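Local coordinates for fatty acid CoA ligase (Marinactinospora thermotolerans, PDB 6SQ8), which is an AMP-binding enzyme of the ANL superfamily, with a large N-terminal part, a smaller C-terminal domain and bound adenosine monophosphate, at residues A[62-67]-A[218-223]; A[198-203]-A[207-212]; A[400-405]-A[465-470]; A[414-419]-A[439-444]. One frame throughout, in Å; residues are numbered along the deposited sequence.

Contact 1 (A[62-67]-A[218-223]); sequences RAIALR and GTVVLL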
loop_
_atom_site.group_PDB
_atom_site.type_symbol
_atom_site.label_atom_id
_atom_site.label_comp_id
_atom_site.label_asym_id
_atom_site.label_seq_id
_atom_site.Cartn_x
_atom_site.Cartn_y
_atom_site.Cartn_z
ATOM N N ARG A 62 17.347 4.888 -10.616
ATOM C CA ARG A 62 18.290 5.512 -9.696
ATOM C C ARG A 62 17.645 5.675 -8.313
ATOM O O ARG A 62 18.332 5.646 -7.304
ATOM C CB ARG A 62 18.809 6.847 -10.236
ATOM C CG ARG A 62 19.925 6.701 -11.269
ATOM C CD ARG A 62 20.423 8.070 -11.729
ATOM N NE ARG A 62 21.454 7.969 -12.763
ATOM C CZ ARG A 62 21.204 7.686 -14.040
ATOM N NH1 ARG A 62 19.968 7.501 -14.467
ATOM N NH2 ARG A 62 22.202 7.554 -14.892
ATOM N N ALA A 63 16.329 5.826 -8.266
ATOM C CA ALA A 63 15.635 6.003 -6.994
ATOM C C ALA A 63 15.658 4.702 -6.178
ATOM O O ALA A 63 15.547 4.736 -4.939
ATOM C CB ALA A 63 14.221 6.493 -7.223
ATOM N N ILE A 64 15.757 3.572 -6.883
ATOM C CA ILE A 64 15.903 2.249 -6.285
ATOM C C ILE A 64 17.248 2.192 -5.539
ATOM O O ILE A 64 17.304 1.747 -4.351
ATOM C CB ILE A 64 15.773 1.134 -7.352
ATOM C CG1 ILE A 64 14.355 1.054 -7.909
ATOM C CG2 ILE A 64 16.224 -0.205 -6.805
ATOM C CD1 ILE A 64 14.174 0.012 -8.978
ATOM N N ALA A 65 18.308 2.634 -6.243
ATOM C CA ALA A 65 19.671 2.733 -5.728
ATOM C C ALA A 65 19.717 3.684 -4.531
ATOM O O ALA A 65 20.425 3.418 -3.559
ATOM C CB ALA A 65 20.604 3.193 -6.819
ATOM N N LEU A 66 18.983 4.800 -4.613
ATOM C CA LEU A 66 19.068 5.834 -3.591
ATOM C C LEU A 66 18.588 5.263 -2.252
ATOM O O LEU A 66 19.215 5.493 -1.230
ATOM C CB LEU A 66 18.253 7.067 -3.999
ATOM C CG LEU A 66 18.157 8.177 -2.946
ATOM C CD1 LEU A 66 19.537 8.688 -2.599
ATOM C CD2 LEU A 66 17.280 9.326 -3.406
ATOM N N ARG A 67 17.467 4.534 -2.270
ATOM C CA ARG A 67 16.864 4.022 -1.030
ATOM C C ARG A 67 17.865 3.073 -0.361
ATOM O O ARG A 67 18.112 3.146 0.851
ATOM C CB ARG A 67 15.540 3.313 -1.315
ATOM C CG ARG A 67 14.757 2.843 -0.086
ATOM C CD ARG A 67 13.750 1.766 -0.466
ATOM N NE ARG A 67 12.572 1.652 0.391
ATOM C CZ ARG A 67 11.361 2.102 0.079
ATOM N NH1 ARG A 67 11.213 2.896 -0.969
ATOM N NH2 ARG A 67 10.312 1.756 0.809
ATOM N N GLY A 218 15.813 -11.216 -8.772
ATOM C CA GLY A 218 14.944 -10.883 -9.892
ATOM C C GLY A 218 15.253 -9.545 -10.520
ATOM O O GLY A 218 16.244 -8.895 -10.181
ATOM N N THR A 219 14.366 -9.156 -11.436
ATOM C CA THR A 219 14.438 -7.915 -12.185
ATOM C C THR A 219 13.194 -7.067 -11.899
ATOM O O THR A 219 12.077 -7.541 -12.070
ATOM C CB THR A 219 14.508 -8.213 -13.684
ATOM O OG1 THR A 219 15.577 -9.143 -13.882
ATOM C CG2 THR A 219 14.707 -6.969 -14.515
ATOM N N VAL A 220 13.398 -5.816 -11.484
ATOM C CA VAL A 220 12.328 -4.848 -11.345
ATOM C C VAL A 220 12.039 -4.277 -12.726
ATOM O O VAL A 220 12.963 -3.964 -13.448
ATOM C CB VAL A 220 12.698 -3.719 -10.367
ATOM C CG1 VAL A 220 11.639 -2.621 -10.351
ATOM C CG2 VAL A 220 12.963 -4.247 -8.965
ATOM N N VAL A 221 10.751 -4.148 -13.057
ATOM C CA VAL A 221 10.285 -3.515 -14.290
ATOM C C VAL A 221 9.472 -2.289 -13.877
ATOM O O VAL A 221 8.448 -2.461 -13.249
ATOM C CB VAL A 221 9.433 -4.479 -15.135
ATOM C CG1 VAL A 221 8.994 -3.831 -16.432
ATOM C CG2 VAL A 221 10.143 -5.789 -15.422
ATOM N N LEU A 222 9.938 -1.082 -14.234
ATOM C CA LEU A 222 9.353 0.174 -13.733
ATOM C C LEU A 222 8.418 0.793 -14.765
ATOM O O LEU A 222 8.741 0.862 -15.944
ATOM C CB LEU A 222 10.461 1.184 -13.447
ATOM C CG LEU A 222 11.220 1.003 -12.143
ATOM C CD1 LEU A 222 12.337 2.022 -12.093
ATOM C CD2 LEU A 222 10.305 1.115 -10.941
ATOM N N LEU A 223 7.281 1.287 -14.274
ATOM C CA LEU A 223 6.469 2.241 -15.004
ATOM C C LEU A 223 6.271 3.479 -14.131
ATOM O O LEU A 223 6.228 3.366 -12.905
ATOM C CB LEU A 223 5.130 1.599 -15.365
ATOM C CG LEU A 223 5.173 0.554 -16.470
ATOM C CD1 LEU A 223 3.813 -0.121 -16.604
ATOM C CD2 LEU A 223 5.592 1.172 -17.794
#
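Ile64 points end-on at Val220 and Leu222 where helix 61-72 faces strand 219-222, within the alpha/beta N-terminal part of an ANL-superfamily fold. The helix connects strands 52-56 and 76-79 of one parallel sheet; the strand pairs in parallel with 17-20 and 195-198 of another, so this buried contact sets a helix of one sheet's layer against a strand of the other. The backbones stay well apart, with 9.4 Å between Ile64 CA and Val220 CA, and side chains alone cross the gap. Val220 and Leu222 send theirs to the same side of the extended strand, toward the helix, while Val221 between them turns to the opposite side. Ile64 does its touching with one methyl. CG1 is set beside the backbone N and opposite the carbonyl carbon (chi1 -68°), and the extended second torsion (178°) pushes CD1 outward from the helix. On the strand, Val220 offers CG1, the branch lying opposite its own backbone N (chi1 173°), and that methyl is met by Ile64 CD1 at 3.9 Å. Both approaches are tip to tip and wholly apolar, without a hydrogen bond between the segments. Val19 of strand 17-20 touches both Ile64 and Leu222, and Leu214 of helix 205-215 also packs on Ile64, which widens the apolar cluster. Of the two Leu222 branches it is CD1 that completes the meeting, 4.1 Å from Ile64 CD1.

Contact 2 (A[198-203]-A[207-212]); sequences IPIPLS and GELAQC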
loop_
_atom_site.group_PDB
_atom_site.type_symbol
_atom_site.label_atom_id
_atom_site.label_comp_id
_atom_site.label_asym_id
_atom_site.label_seq_id
_atom_site.Cartn_x
_atom_site.Cartn_y
_atom_site.Cartn_z
ATOM N N ILE A 198 6.256 -2.795 -11.454
ATOM C CA ILE A 198 5.901 -1.929 -10.368
ATOM C C ILE A 198 5.470 -0.581 -10.919
ATOM O O ILE A 198 6.302 0.274 -11.195
ATOM C CB ILE A 198 7.064 -1.785 -9.372
ATOM C CG1 ILE A 198 7.585 -3.166 -8.966
ATOM C CG2 ILE A 198 6.622 -0.966 -8.174
ATOM C CD1 ILE A 198 8.522 -3.160 -7.802
ATOM N N PRO A 199 4.151 -0.366 -11.063
ATOM C CA PRO A 199 3.600 0.933 -11.426
ATOM C C PRO A 199 3.103 1.771 -10.240
ATOM O O PRO A 199 2.581 2.851 -10.452
ATOM C CB PRO A 199 2.412 0.475 -12.280
ATOM C CG PRO A 199 1.885 -0.734 -11.537
ATOM C CD PRO A 199 3.106 -1.391 -10.926
ATOM N N ILE A 200 3.233 1.263 -9.017
ATOM C CA ILE A 200 2.911 2.052 -7.844
ATOM C C ILE A 200 4.155 2.834 -7.441
ATOM O O ILE A 200 5.256 2.441 -7.778
ATOM C CB ILE A 200 2.371 1.184 -6.692
ATOM C CG1 ILE A 200 3.408 0.189 -6.170
ATOM C CG2 ILE A 200 1.090 0.495 -7.104
ATOM C CD1 ILE A 200 2.876 -0.752 -5.109
ATOM N N PRO A 201 4.030 3.966 -6.717
ATOM C CA PRO A 201 5.175 4.821 -6.440
ATOM C C PRO A 201 6.258 4.100 -5.627
ATOM O O PRO A 201 5.935 3.372 -4.682
ATOM C CB PRO A 201 4.578 5.966 -5.602
ATOM C CG PRO A 201 3.111 5.952 -5.929
ATOM C CD PRO A 201 2.789 4.493 -6.130
ATOM N N LEU A 202 7.532 4.334 -5.998
ATOM C CA LEU A 202 8.696 3.784 -5.309
ATOM C C LEU A 202 8.863 4.391 -3.909
ATOM O O LEU A 202 9.667 3.888 -3.120
ATOM C CB LEU A 202 9.941 4.048 -6.154
ATOM C CG LEU A 202 10.134 3.129 -7.363
ATOM C CD1 LEU A 202 11.436 3.482 -8.110
ATOM C CD2 LEU A 202 10.122 1.654 -6.947
ATOM N N SER A 203 8.127 5.463 -3.601
ATOM C CA SER A 203 8.230 6.132 -2.313
ATOM C C SER A 203 7.646 5.287 -1.164
ATOM O O SER A 203 8.014 5.515 -0.011
ATOM C CB SER A 203 7.563 7.474 -2.371
ATOM O OG SER A 203 6.195 7.335 -2.717
ATOM N N GLY A 207 8.555 0.654 -3.476
ATOM C CA GLY A 207 9.975 0.638 -3.208
ATOM C C GLY A 207 10.422 -0.576 -2.403
ATOM O O GLY A 207 11.555 -1.043 -2.600
ATOM N N GLU A 208 9.567 -1.062 -1.485
ATOM C CA GLU A 208 9.841 -2.275 -0.726
ATOM C C GLU A 208 9.745 -3.495 -1.653
ATOM O O GLU A 208 10.540 -4.425 -1.541
ATOM C CB GLU A 208 8.907 -2.424 0.478
ATOM C CG GLU A 208 9.092 -3.740 1.244
ATOM C CD GLU A 208 10.461 -3.939 1.905
ATOM O OE1 GLU A 208 11.075 -2.927 2.360
ATOM O OE2 GLU A 208 10.930 -5.110 1.977
ATOM N N LEU A 209 8.773 -3.492 -2.569
ATOM C CA LEU A 209 8.615 -4.608 -3.491
ATOM C C LEU A 209 9.832 -4.676 -4.417
ATOM O O LEU A 209 10.257 -5.771 -4.806
ATOM C CB LEU A 209 7.320 -4.466 -4.298
ATOM C CG LEU A 209 6.018 -4.626 -3.510
ATOM C CD1 LEU A 209 4.823 -4.256 -4.360
ATOM C CD2 LEU A 209 5.854 -6.034 -2.974
ATOM N N ALA A 210 10.380 -3.515 -4.789
ATOM C CA ALA A 210 11.562 -3.477 -5.621
ATOM C C ALA A 210 12.721 -4.156 -4.876
ATOM O O ALA A 210 13.471 -4.949 -5.457
ATOM C CB ALA A 210 11.889 -2.053 -5.990
ATOM N N GLN A 211 12.844 -3.845 -3.582
ATOM C CA GLN A 211 13.910 -4.424 -2.749
ATOM C C GLN A 211 13.716 -5.941 -2.613
ATOM O O GLN A 211 14.684 -6.688 -2.761
ATOM C CB GLN A 211 13.993 -3.708 -1.399
ATOM C CG GLN A 211 14.688 -2.359 -1.513
ATOM C CD GLN A 211 14.992 -1.689 -0.199
ATOM O OE1 GLN A 211 14.349 -1.936 0.830
ATOM N NE2 GLN A 211 15.949 -0.777 -0.259
ATOM N N CYS A 212 12.474 -6.388 -2.363
ATOM C CA CYS A 212 12.159 -7.813 -2.330
ATOM C C CYS A 212 12.571 -8.471 -3.651
ATOM O O CYS A 212 13.146 -9.536 -3.670
ATOM C CB CYS A 212 10.680 -8.039 -2.068
ATOM S SG CYS A 212 10.198 -7.584 -0.388
#
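The backbone lies closest near the start of the helix, where Leu202 CA and Gly207 CA are 4.0 Å apart, and it opens to 7.5 Å between Ile198 CA and Ala210 CA one helical turn on. At the narrow end the carbonyl of Leu202 faces Gly207, which has no side chain, and a CA-H...O contact of 3.3 Å runs from Gly207 CA to Leu202 O. No hydrogen bond joins the two segments; apolar side chains do the rest. Ile198 drives its CD1 against the helix backbone, 3.6 Å from Ala210 N, and the same methyl lies 3.9 Å from Leu209 CB. With CG1 beside its backbone N (chi1 -51°) and an extended second torsion, its tip settles between these two residues. Ile200 and Leu209 cross at about a right angle, their CD1 methyls 4.1 Å apart. Leu202 reaches the helix with CD2, 4.2 Å from Ala210 CB. The contact is second-shell to a ligand pocket: the side chain of Leu209 is about 7 Å from the bound 1-ethanoyl-9H-pyrido[3,4-b]indole-3-carboxylic acid, and Phe244, a pocket residue on strand 242-245, touches both Ile200 and Leu209. Helix 175-189 packs on Leu209 through Tyr189, while helix 61-72 meets Leu202 through Ile64.

Contact 3 (A[400-405]-A[465-470]); sequences IIVEAY and GDLHVP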
loop_
_atom_site.group_PDB
_atom_site.type_symbol
_atom_site.label_atom_id
_atom_site.label_comp_id
_atom_site.label_asym_id
_atom_site.label_seq_id
_atom_site.Cartn_x
_atom_site.Cartn_y
_atom_site.Cartn_z
ATOM N N ILE A 400 -21.215 2.026 11.419
ATOM C CA ILE A 400 -22.395 2.812 11.647
ATOM C C ILE A 400 -23.136 2.220 12.844
ATOM O O ILE A 400 -23.574 1.063 12.793
ATOM C CB ILE A 400 -23.263 2.827 10.379
ATOM C CG1 ILE A 400 -22.541 3.574 9.250
ATOM C CG2 ILE A 400 -24.633 3.437 10.676
ATOM C CD1 ILE A 400 -22.895 3.110 7.852
ATOM N N ILE A 401 -23.296 3.026 13.901
ATOM C CA ILE A 401 -23.986 2.533 15.099
ATOM C C ILE A 401 -25.436 3.038 15.083
ATOM O O ILE A 401 -25.680 4.226 14.942
ATOM C CB ILE A 401 -23.242 2.935 16.383
ATOM C CG1 ILE A 401 -21.774 2.512 16.349
ATOM C CG2 ILE A 401 -23.965 2.390 17.598
ATOM C CD1 ILE A 401 -20.947 3.063 17.494
ATOM N N VAL A 402 -26.376 2.103 15.212
ATOM C CA VAL A 402 -27.777 2.421 15.371
ATOM C C VAL A 402 -28.280 1.710 16.631
ATOM O O VAL A 402 -28.273 0.504 16.689
ATOM C CB VAL A 402 -28.614 2.068 14.127
ATOM C CG1 VAL A 402 -27.930 2.485 12.842
ATOM C CG2 VAL A 402 -29.032 0.604 14.090
ATOM N N GLU A 403 -28.621 2.516 17.645
ATOM C CA GLU A 403 -29.197 2.068 18.908
ATOM C C GLU A 403 -28.493 0.800 19.385
ATOM O O GLU A 403 -29.169 -0.204 19.615
ATOM C CB GLU A 403 -30.697 1.784 18.763
ATOM C CG GLU A 403 -31.503 3.005 18.390
ATOM C CD GLU A 403 -31.738 3.987 19.527
ATOM O OE1 GLU A 403 -32.194 3.560 20.629
ATOM O OE2 GLU A 403 -31.432 5.171 19.305
ATOM N N ALA A 404 -27.162 0.846 19.527
ATOM C CA ALA A 404 -26.404 -0.271 20.144
ATOM C C ALA A 404 -26.365 -1.516 19.236
ATOM O O ALA A 404 -26.193 -2.630 19.725
ATOM C CB ALA A 404 -27.001 -0.622 21.495
ATOM N N TYR A 405 -26.525 -1.320 17.925
ATOM C CA TYR A 405 -26.265 -2.363 16.921
ATOM C C TYR A 405 -25.225 -1.811 15.928
ATOM O O TYR A 405 -25.255 -0.631 15.587
ATOM C CB TYR A 405 -27.557 -2.836 16.238
ATOM C CG TYR A 405 -28.548 -3.525 17.149
ATOM C CD1 TYR A 405 -28.482 -4.877 17.428
ATOM C CD2 TYR A 405 -29.578 -2.812 17.743
ATOM C CE1 TYR A 405 -29.402 -5.494 18.269
ATOM C CE2 TYR A 405 -30.519 -3.410 18.572
ATOM C CZ TYR A 405 -30.416 -4.754 18.857
ATOM O OH TYR A 405 -31.318 -5.328 19.705
ATOM N N GLY A 465 -31.214 -6.862 6.229
ATOM C CA GLY A 465 -32.287 -6.560 7.187
ATOM C C GLY A 465 -32.570 -5.080 7.217
ATOM O O GLY A 465 -31.919 -4.366 6.497
ATOM N N ASP A 466 -33.561 -4.656 8.014
ATOM C CA ASP A 466 -34.093 -3.294 7.964
ATOM C C ASP A 466 -33.035 -2.251 8.348
ATOM O O ASP A 466 -32.994 -1.201 7.749
ATOM C CB ASP A 466 -35.319 -3.123 8.864
ATOM C CG ASP A 466 -36.618 -3.762 8.369
ATOM O OD1 ASP A 466 -36.965 -3.563 7.168
ATOM O OD2 ASP A 466 -37.290 -4.435 9.219
ATOM N N LEU A 467 -32.207 -2.532 9.358
ATOM C CA LEU A 467 -31.322 -1.530 9.925
ATOM C C LEU A 467 -30.252 -1.105 8.921
ATOM O O LEU A 467 -29.789 0.048 8.965
ATOM C CB LEU A 467 -30.637 -2.102 11.163
ATOM C CG LEU A 467 -31.503 -2.300 12.406
ATOM C CD1 LEU A 467 -30.656 -2.820 13.556
ATOM C CD2 LEU A 467 -32.163 -1.004 12.830
ATOM N N HIS A 468 -29.868 -2.037 8.037
ATOM C CA HIS A 468 -28.783 -1.820 7.070
ATOM C C HIS A 468 -29.208 -1.006 5.851
ATOM O O HIS A 468 -28.357 -0.575 5.096
ATOM C CB HIS A 468 -28.211 -3.162 6.604
ATOM C CG HIS A 468 -27.553 -3.905 7.715
ATOM N ND1 HIS A 468 -28.289 -4.613 8.652
ATOM C CD2 HIS A 468 -26.254 -4.044 8.043
ATOM C CE1 HIS A 468 -27.463 -5.180 9.499
ATOM N NE2 HIS A 468 -26.214 -4.827 9.149
ATOM N N VAL A 469 -30.515 -0.841 5.649
ATOM C CA VAL A 469 -31.031 -0.216 4.446
ATOM C C VAL A 469 -30.675 1.265 4.456
ATOM O O VAL A 469 -30.969 1.982 5.411
ATOM C CB VAL A 469 -32.547 -0.425 4.259
ATOM C CG1 VAL A 469 -33.036 0.275 3.003
ATOM C CG2 VAL A 469 -32.926 -1.903 4.208
ATOM N N PRO A 470 -30.026 1.764 3.381
ATOM C CA PRO A 470 -29.746 3.188 3.255
ATOM C C PRO A 470 -31.030 3.994 3.033
ATOM O O PRO A 470 -31.788 3.672 2.139
ATOM C CB PRO A 470 -28.826 3.348 2.037
ATOM C CG PRO A 470 -28.644 1.959 1.464
ATOM C CD PRO A 470 -29.506 0.991 2.253
#
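Val402, ending strand 400-402, is the first residue of segment 400-405 to meet Leu467, and the two side chains cross obliquely. Before it, Ile400 faces the interior, packing on Val439, and Ile401 N is hydrogen-bonded to Glu437. Val402 touches with CG2, the branch set between its backbone N and carbonyl carbon (chi1 -44°). That methyl lies in the fork of the leucine, 3.7 Å from Leu467 CD2 and 3.8 Å from Leu467 CD1. Glu403 and Ala404, both with positive phi, form the corner of a type I' turn from Val402 to Tyr405, closing a two-residue beta hairpin with strand 405-407. Its closing pair is hydrogen-bonded both ways, from Val402 N to Tyr405 O at 3.0 Å and from Tyr405 N to Val402 O at 2.8 Å. By its sequence and its place in the chain, this hairpin probably lies within the A8 motif region of ANL enzymes. At Tyr405 the chain comes back to Leu467: the CB carbon is 4.1 Å from Leu467 CD1, while the ring approaches that methyl obliquely and has Val402 O in its plane, at the edge. Leu467 touches the first and last residues of the turn. It comes from the link between helix 453-463 and strand 472-475, where Gly465 leaves the helix with positive phi and residues 466-468 run through helical angles, with Val469 N hydrogen-bonded to Asp466 O at 3.3 Å. Leu467 and Tyr405 lie at the exposed margin of the contact, whereas Val402 is buried; Asp466 is turned to a salt bridge with Arg461.

Contact 4 (A[414-419]-A[439-444]); sequences HVLTEH and VCAAVV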
loop_
_atom_site.group_PDB
_atom_site.type_symbol
_atom_site.label_atom_id
_atom_site.label_comp_id
_atom_site.label_asym_id
_atom_site.label_seq_id
_atom_site.Cartn_x
_atom_site.Cartn_y
_atom_site.Cartn_z
ATOM N N HIS A 414 -21.020 -4.360 -0.300
ATOM C CA HIS A 414 -20.909 -5.656 -0.989
ATOM C C HIS A 414 -22.249 -5.993 -1.664
ATOM O O HIS A 414 -22.283 -6.371 -2.841
ATOM C CB HIS A 414 -20.429 -6.770 -0.034
ATOM C CG HIS A 414 -19.012 -6.641 0.425
ATOM N ND1 HIS A 414 -18.510 -7.350 1.533
ATOM C CD2 HIS A 414 -17.982 -5.878 -0.040
ATOM C CE1 HIS A 414 -17.231 -7.048 1.708
ATOM N NE2 HIS A 414 -16.878 -6.137 0.750
ATOM N N VAL A 415 -23.347 -5.823 -0.916
ATOM C CA VAL A 415 -24.699 -6.122 -1.408
ATOM C C VAL A 415 -25.080 -5.176 -2.555
ATOM O O VAL A 415 -25.569 -5.612 -3.578
ATOM C CB VAL A 415 -25.737 -6.071 -0.269
ATOM C CG1 VAL A 415 -27.137 -6.179 -0.813
ATOM C CG2 VAL A 415 -25.531 -7.158 0.768
ATOM N N LEU A 416 -24.878 -3.881 -2.363
ATOM C CA LEU A 416 -25.177 -2.886 -3.402
ATOM C C LEU A 416 -24.408 -3.220 -4.689
ATOM O O LEU A 416 -24.988 -3.198 -5.762
ATOM C CB LEU A 416 -24.835 -1.473 -2.906
ATOM C CG LEU A 416 -25.736 -0.926 -1.799
ATOM C CD1 LEU A 416 -25.160 0.345 -1.187
ATOM C CD2 LEU A 416 -27.120 -0.654 -2.315
ATOM N N THR A 417 -23.117 -3.550 -4.565
ATOM C CA THR A 417 -22.239 -3.721 -5.731
ATOM C C THR A 417 -22.506 -5.055 -6.446
ATOM O O THR A 417 -22.144 -5.190 -7.625
ATOM C CB THR A 417 -20.756 -3.547 -5.383
ATOM O OG1 THR A 417 -20.389 -4.443 -4.333
ATOM C CG2 THR A 417 -20.421 -2.122 -4.988
ATOM N N GLU A 418 -23.141 -6.020 -5.757
ATOM C CA GLU A 418 -23.572 -7.268 -6.378
ATOM C C GLU A 418 -24.594 -6.979 -7.477
ATOM O O GLU A 418 -24.690 -7.734 -8.429
ATOM C CB GLU A 418 -24.238 -8.229 -5.394
ATOM C CG GLU A 418 -23.301 -9.163 -4.654
ATOM C CD GLU A 418 -22.219 -9.839 -5.482
ATOM O OE1 GLU A 418 -22.567 -10.472 -6.528
ATOM O OE2 GLU A 418 -21.024 -9.716 -5.077
ATOM N N HIS A 419 -25.381 -5.911 -7.326
ATOM C CA HIS A 419 -26.321 -5.523 -8.378
ATOM C C HIS A 419 -25.549 -5.280 -9.672
ATOM O O HIS A 419 -24.470 -4.675 -9.661
ATOM C CB HIS A 419 -27.154 -4.303 -7.968
ATOM C CG HIS A 419 -28.336 -4.063 -8.849
ATOM N ND1 HIS A 419 -28.223 -3.424 -10.078
ATOM C CD2 HIS A 419 -29.643 -4.352 -8.672
ATOM C CE1 HIS A 419 -29.421 -3.365 -10.638
ATOM N NE2 HIS A 419 -30.307 -3.934 -9.799
ATOM N N VAL A 439 -28.226 5.722 7.609
ATOM C CA VAL A 439 -27.371 5.057 6.654
ATOM C C VAL A 439 -27.534 5.726 5.285
ATOM O O VAL A 439 -28.645 5.893 4.802
ATOM C CB VAL A 439 -27.718 3.558 6.600
ATOM C CG1 VAL A 439 -26.788 2.801 5.664
ATOM C CG2 VAL A 439 -27.717 2.934 7.994
ATOM N N CYS A 440 -26.414 6.118 4.680
ATOM C CA CYS A 440 -26.414 6.801 3.388
ATOM C C CYS A 440 -25.475 6.077 2.428
ATOM O O CYS A 440 -24.468 5.566 2.847
ATOM C CB CYS A 440 -25.955 8.249 3.534
ATOM S SG CYS A 440 -27.014 9.187 4.662
ATOM N N ALA A 441 -25.810 6.050 1.142
ATOM C CA ALA A 441 -25.023 5.338 0.175
ATOM C C ALA A 441 -24.810 6.217 -1.048
ATOM O O ALA A 441 -25.757 6.665 -1.669
ATOM C CB ALA A 441 -25.707 4.053 -0.204
ATOM N N ALA A 442 -23.541 6.468 -1.353
ATOM C CA ALA A 442 -23.114 6.996 -2.618
ATOM C C ALA A 442 -22.784 5.818 -3.529
ATOM O O ALA A 442 -22.006 4.952 -3.151
ATOM C CB ALA A 442 -21.906 7.860 -2.422
ATOM N N VAL A 443 -23.368 5.809 -4.727
ATOM C CA VAL A 443 -23.315 4.678 -5.608
ATOM C C VAL A 443 -22.811 5.144 -6.966
ATOM O O VAL A 443 -23.251 6.127 -7.483
ATOM C CB VAL A 443 -24.698 4.016 -5.716
ATOM C CG1 VAL A 443 -24.777 3.055 -6.890
ATOM C CG2 VAL A 443 -25.051 3.298 -4.417
ATOM N N VAL A 444 -21.851 4.402 -7.508
ATOM C CA VAL A 444 -21.404 4.558 -8.863
ATOM C C VAL A 444 -22.072 3.482 -9.720
ATOM O O VAL A 444 -21.996 2.291 -9.490
ATOM C CB VAL A 444 -19.880 4.485 -8.977
ATOM C CG1 VAL A 444 -19.416 4.715 -10.402
ATOM C CG2 VAL A 444 -19.218 5.472 -8.031
#
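Helix 409-418 packs on one face of the three-stranded sheet in the small C-terminal domain of this ANL-superfamily protein, and Leu416 is the residue through which its last turns meet Ala441 and Val443 of the central strand, 438-445. Helix and strand are 8.1 Å apart between Leu416 CA and Val443 CA, a gap bridged by apolar side chains with no hydrogen bond between the segments. Ala441 and Val443 alternate with Ala442 along the strand: the first two direct their CB atoms toward the helix, and Ala442, between them, points away from it. Leu416 has CG beside its backbone N and opposite the carbonyl carbon (chi1 -69°), and a nearly extended second torsion (169°) carries CD1 forward to the strand. That single methyl serves both partners. Neighbouring elements finish burying the leucine, with Val427 of strand 422-432 and both Leu456 and Val460 of helix 453-463 packed on it. Past Leu416, Glu418 N bonds back to His414 O at 3.1 Å and His419 N to Leu416 O at 3.2 Å. Nearby, Thr417 O is hydrogen-bonded to Ser280 of helix 279-289, which ties this region to the N-terminal part of the chain. On the strand Leu416 CD1 sits closer to the small alanine, 3.9 Å from Ala441 CB, than to the valine, 4.4 Å from Val443 CG2.

From the N terminus, contact 1 opens at helix 61-72 and closes a loop of 150 residues at strand 219-222. Contact 2 is nested near the end of that loop; the two touch, Val221 O probably bonding to Ile198 N. Contact 1 sets a helix of one sheet's layer against the other sheet, while contact 2 packs the loop after strand 195-198 on the helix that follows it. Further along, contact 3 opens at the 400-405 hairpin and closes at 465-470, enclosing contact 4, which sets helix 409-418 on strand 438-445. These two meet around Val439 in the C-terminal domain. The pairs follow in series without crossing, contacts 2 and 4 standing about 33 Å apart between centres.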